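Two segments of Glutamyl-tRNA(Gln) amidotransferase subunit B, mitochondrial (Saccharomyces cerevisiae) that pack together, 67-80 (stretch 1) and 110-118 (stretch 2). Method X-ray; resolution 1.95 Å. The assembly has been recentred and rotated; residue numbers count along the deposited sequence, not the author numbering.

Stretch 1 (67-80) AILFAMKLSLALGS
Stretch 2 110-118: PFARGGKIN

Stretch 1 is helical from Ala67 to Leu78, continuing a helix that begins earlier in the chain. The i to i-4 hydrogen bonds run regularly from Ala71 N to Ala67 O (3.0 Å) through Leu78 N to Leu74 O (3.0 Å). Gly79 then leaves the helix with positive phi (74/28), a conformation that favours glycine. Ser80 turns to -76/155, and Ser80 N bonds back to Ser75 O at 2.8 Å. Stretch 2 passes along this helix and its C-terminal end, with Phe111 nearest Ala71 (CA to CA 7.6 Å) and Gly115 nearest Ser80 (CA to CA 3.9 Å). Together the two segments bury 472 Å².

Pro110 (-69/159, C-gamma endo pucker) makes no contact with the helix. Phe111 (-59/-42) points its CA-to-CB bond toward it, with chi1 t (-174°) and chi2 -95°. Phe111 has the largest covered area of any residue in the contact. Ala71 CB sits over one face, 3.8 Å from the Phe111 ring centroid and 15° off the ring normal, which is CH-pi geometry. Ser75 OG lies at the ring edge, 3.5 Å from Phe111 CE1. Ser75 is rotamer m, and Ser75 OG donates to Ala71 O at 2.8 Å, one turn back, so it is satisfied within the helix. Two further side chains pack on the ring: Ile68 (chi1 m, chi2 t) brings CG2 to 4.2 Å from Phe111 CE2, and Met72 (chi1 -97°, chi2 m, chi3 t) brings CG to 4.0 Å from Phe111 CZ.

Ala112 is extended (-148/159), and its CA-to-CB bond also points toward the helix. Ala112 CB is 3.5 Å from Ser75 OG and 3.9 Å from Ser80 CB. The CA-to-CB bond of Arg113 (-136/158) points away from stretch 1, and chi1 is m. Its backbone still touches the segment after the helix, with Arg113 O 3.5 Å from Ser80 C.

Gly114 has positive phi (74/-164), which favours glycine. Its carbonyl accepts a hydrogen bond from the Ser80 hydroxyl, Ser80 OG to Gly114 O at 3.0 Å, with Ser80 chi1 m (-55°).

Gly115 (98/178) has the shortest CA-to-CA distance, 3.9 Å from Gly115 CA to Ser80 CA. Gly115 CA is 3.2 Å from Leu78 O and 3.6 Å from Gly79 O. A CB on Gly115 would point toward stretch 1, lying 2.4 Å from Ser80 OG, a clash, and 3.0 Å from Leu78 O. It would also jam against the carbonyl O of Gly114. Both the neighbour and the local backbone leave no room for a side chain.

Lys116 begins a strand (-170/167). Lys116 N donates to Leu78 O at 3.0 Å, with an N-H...O angle of 152°, tying the strand to the last helical residue. The CA-to-CB bond of Lys116 points away from stretch 1, with chi1 p and the remaining angles t.

Ile117 (-130/127, chi1 m, chi2 t) starts sideways, but its end comes nearer. Ile117 CG1 lies 3.6 Å from CD2 of Leu78 (chi1 m, chi2 t), an apolar contact. Asn118 (-88/131, chi1 m) continues the strand beyond reach of the helix.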

# COMPACT_ATOMS: atom_id res chain seq x y z
N ALA B 67 -9.06 1.34 20.62
CA ALA B 67 -8.41 0.03 20.71
C ALA B 67 -7.05 0.14 21.40
O ALA B 67 -6.64 -0.76 22.13
CB ALA B 67 -8.27 -0.60 19.33
N ILE B 68 -6.36 1.25 21.17
CA ILE B 68 -5.11 1.53 21.88
C ILE B 68 -5.35 1.69 23.38
O ILE B 68 -4.62 1.15 24.20
CB ILE B 68 -4.42 2.80 21.35
CG1 ILE B 68 -3.93 2.60 19.92
CG2 ILE B 68 -3.25 3.20 22.25
CD1 ILE B 68 -3.24 3.83 19.36
N LEU B 69 -6.39 2.45 23.72
CA LEU B 69 -6.72 2.68 25.12
C LEU B 69 -7.03 1.37 25.83
O LEU B 69 -6.54 1.11 26.93
CB LEU B 69 -7.90 3.65 25.24
CG LEU B 69 -8.42 3.94 26.65
CD1 LEU B 69 -7.37 4.70 27.45
CD2 LEU B 69 -9.73 4.71 26.60
N PHE B 70 -7.84 0.54 25.18
CA PHE B 70 -8.23 -0.75 25.74
C PHE B 70 -7.01 -1.63 25.92
O PHE B 70 -6.84 -2.26 26.96
CB PHE B 70 -9.26 -1.45 24.85
CG PHE B 70 -10.68 -0.95 25.01
CD1 PHE B 70 -10.93 0.29 25.58
CD2 PHE B 70 -11.75 -1.72 24.60
CE1 PHE B 70 -12.23 0.75 25.73
CE2 PHE B 70 -13.06 -1.27 24.75
CZ PHE B 70 -13.30 -0.03 25.31
N ALA B 71 -6.14 -1.66 24.91
CA ALA B 71 -4.91 -2.45 25.00
C ALA B 71 -3.97 -1.93 26.11
O ALA B 71 -3.26 -2.71 26.74
CB ALA B 71 -4.20 -2.50 23.67
N MET B 72 -3.97 -0.62 26.31
CA MET B 72 -3.20 -0.03 27.41
C MET B 72 -3.68 -0.53 28.77
O MET B 72 -2.87 -0.95 29.61
CB MET B 72 -3.29 1.50 27.37
CG MET B 72 -2.10 2.16 26.69
SD MET B 72 -0.57 1.77 27.57
CE MET B 72 0.58 2.82 26.71
N LYS B 73 -4.99 -0.51 28.98
CA LYS B 73 -5.57 -0.93 30.25
C LYS B 73 -5.22 -2.38 30.56
O LYS B 73 -4.88 -2.73 31.70
CB LYS B 73 -7.08 -0.70 30.27
CG LYS B 73 -7.48 0.75 30.06
CD LYS B 73 -8.99 0.94 30.10
CE LYS B 73 -9.53 0.83 31.51
NZ LYS B 73 -11.01 0.99 31.57
N LEU B 74 -5.28 -3.23 29.53
CA LEU B 74 -4.95 -4.64 29.71
C LEU B 74 -3.46 -4.83 30.03
O LEU B 74 -3.12 -5.61 30.91
CB LEU B 74 -5.34 -5.46 28.48
CG LEU B 74 -5.02 -6.94 28.60
CD1 LEU B 74 -5.75 -7.57 29.80
CD2 LEU B 74 -5.36 -7.67 27.31
N SER B 75 -2.59 -4.13 29.30
CA SER B 75 -1.15 -4.23 29.52
C SER B 75 -0.79 -3.83 30.95
O SER B 75 0.01 -4.49 31.61
CB SER B 75 -0.38 -3.35 28.54
OG SER B 75 -0.71 -3.66 27.20
N LEU B 76 -1.41 -2.75 31.42
CA LEU B 76 -1.15 -2.24 32.76
C LEU B 76 -1.62 -3.24 33.82
O LEU B 76 -0.93 -3.49 34.80
CB LEU B 76 -1.84 -0.89 32.96
CG LEU B 76 -1.20 0.28 32.22
CD1 LEU B 76 -2.06 1.53 32.32
CD2 LEU B 76 0.19 0.55 32.77
N ALA B 77 -2.79 -3.82 33.60
CA ALA B 77 -3.35 -4.79 34.54
C ALA B 77 -2.48 -6.04 34.65
O ALA B 77 -2.40 -6.66 35.71
CB ALA B 77 -4.77 -5.17 34.14
N LEU B 78 -1.82 -6.39 33.55
CA LEU B 78 -0.97 -7.58 33.51
C LEU B 78 0.47 -7.28 33.92
O LEU B 78 1.25 -8.20 34.17
CB LEU B 78 -0.96 -8.18 32.10
CG LEU B 78 -2.29 -8.65 31.51
CD1 LEU B 78 -2.08 -9.05 30.06
CD2 LEU B 78 -2.89 -9.81 32.32
N GLY B 79 0.82 -6.01 33.98
CA GLY B 79 2.20 -5.62 34.23
C GLY B 79 3.08 -5.86 33.02
O GLY B 79 4.28 -6.09 33.14
N SER B 80 2.48 -5.80 31.83
CA SER B 80 3.23 -6.01 30.60
C SER B 80 4.06 -4.78 30.26
O SER B 80 3.74 -3.67 30.67
CB SER B 80 2.27 -6.31 29.44
OG SER B 80 1.44 -7.42 29.75
N PRO B 110 4.54 -6.62 18.46
CA PRO B 110 3.30 -6.66 19.25
C PRO B 110 3.16 -5.43 20.14
O PRO B 110 4.16 -4.76 20.44
CB PRO B 110 3.46 -7.93 20.08
CG PRO B 110 4.93 -8.15 20.17
CD PRO B 110 5.48 -7.68 18.85
N PHE B 111 1.93 -5.14 20.56
CA PHE B 111 1.64 -3.98 21.40
C PHE B 111 2.40 -4.01 22.72
O PHE B 111 2.91 -2.99 23.17
CB PHE B 111 0.13 -3.87 21.66
CG PHE B 111 -0.26 -2.61 22.40
CD1 PHE B 111 -0.39 -2.61 23.79
CD2 PHE B 111 -0.47 -1.42 21.72
CE1 PHE B 111 -0.74 -1.45 24.47
CE2 PHE B 111 -0.82 -0.26 22.39
CZ PHE B 111 -0.95 -0.27 23.77
N ALA B 112 2.46 -5.18 23.35
CA ALA B 112 3.14 -5.34 24.64
C ALA B 112 3.77 -6.72 24.78
O ALA B 112 3.38 -7.67 24.10
CB ALA B 112 2.17 -5.08 25.79
N ARG B 113 4.74 -6.82 25.67
CA ARG B 113 5.38 -8.09 25.97
C ARG B 113 5.54 -8.26 27.47
O ARG B 113 5.53 -7.28 28.22
CB ARG B 113 6.73 -8.19 25.27
CG ARG B 113 6.64 -8.42 23.76
CD ARG B 113 8.01 -8.37 23.10
NE ARG B 113 8.44 -7.00 22.81
CZ ARG B 113 9.71 -6.64 22.61
NH1 ARG B 113 10.68 -7.54 22.68
NH2 ARG B 113 10.01 -5.37 22.35
N GLY B 114 5.68 -9.50 27.91
CA GLY B 114 5.83 -9.79 29.32
C GLY B 114 4.52 -9.63 30.06
O GLY B 114 3.45 -9.58 29.46
N GLY B 115 4.60 -9.55 31.39
CA GLY B 115 3.41 -9.51 32.22
C GLY B 115 3.12 -10.90 32.76
O GLY B 115 3.82 -11.86 32.45
N LYS B 116 2.07 -11.00 33.57
CA LYS B 116 1.73 -12.27 34.20
C LYS B 116 0.37 -12.21 34.88
O LYS B 116 -0.20 -11.14 35.07
CB LYS B 116 2.79 -12.62 35.25
CG LYS B 116 2.80 -11.66 36.43
CD LYS B 116 3.96 -11.92 37.36
CE LYS B 116 3.89 -10.99 38.57
NZ LYS B 116 5.11 -11.09 39.42
N ILE B 117 -0.14 -13.38 35.26
CA ILE B 117 -1.33 -13.47 36.09
C ILE B 117 -1.06 -14.40 37.27
O ILE B 117 -0.61 -15.53 37.09
CB ILE B 117 -2.57 -13.93 35.30
CG1 ILE B 117 -3.05 -12.81 34.37
CG2 ILE B 117 -3.69 -14.34 36.23
CD1 ILE B 117 -4.39 -13.08 33.73
N ASN B 118 -1.33 -13.91 38.48
CA ASN B 118 -1.09 -14.69 39.69
C ASN B 118 -2.28 -15.55 40.08
O ASN B 118 -3.41 -15.08 40.13
CB ASN B 118 -0.70 -13.77 40.84
CG ASN B 118 0.67 -13.15 40.65
OD1 ASN B 118 1.63 -13.84 40.31
ND2 ASN B 118 0.76 -11.84 40.86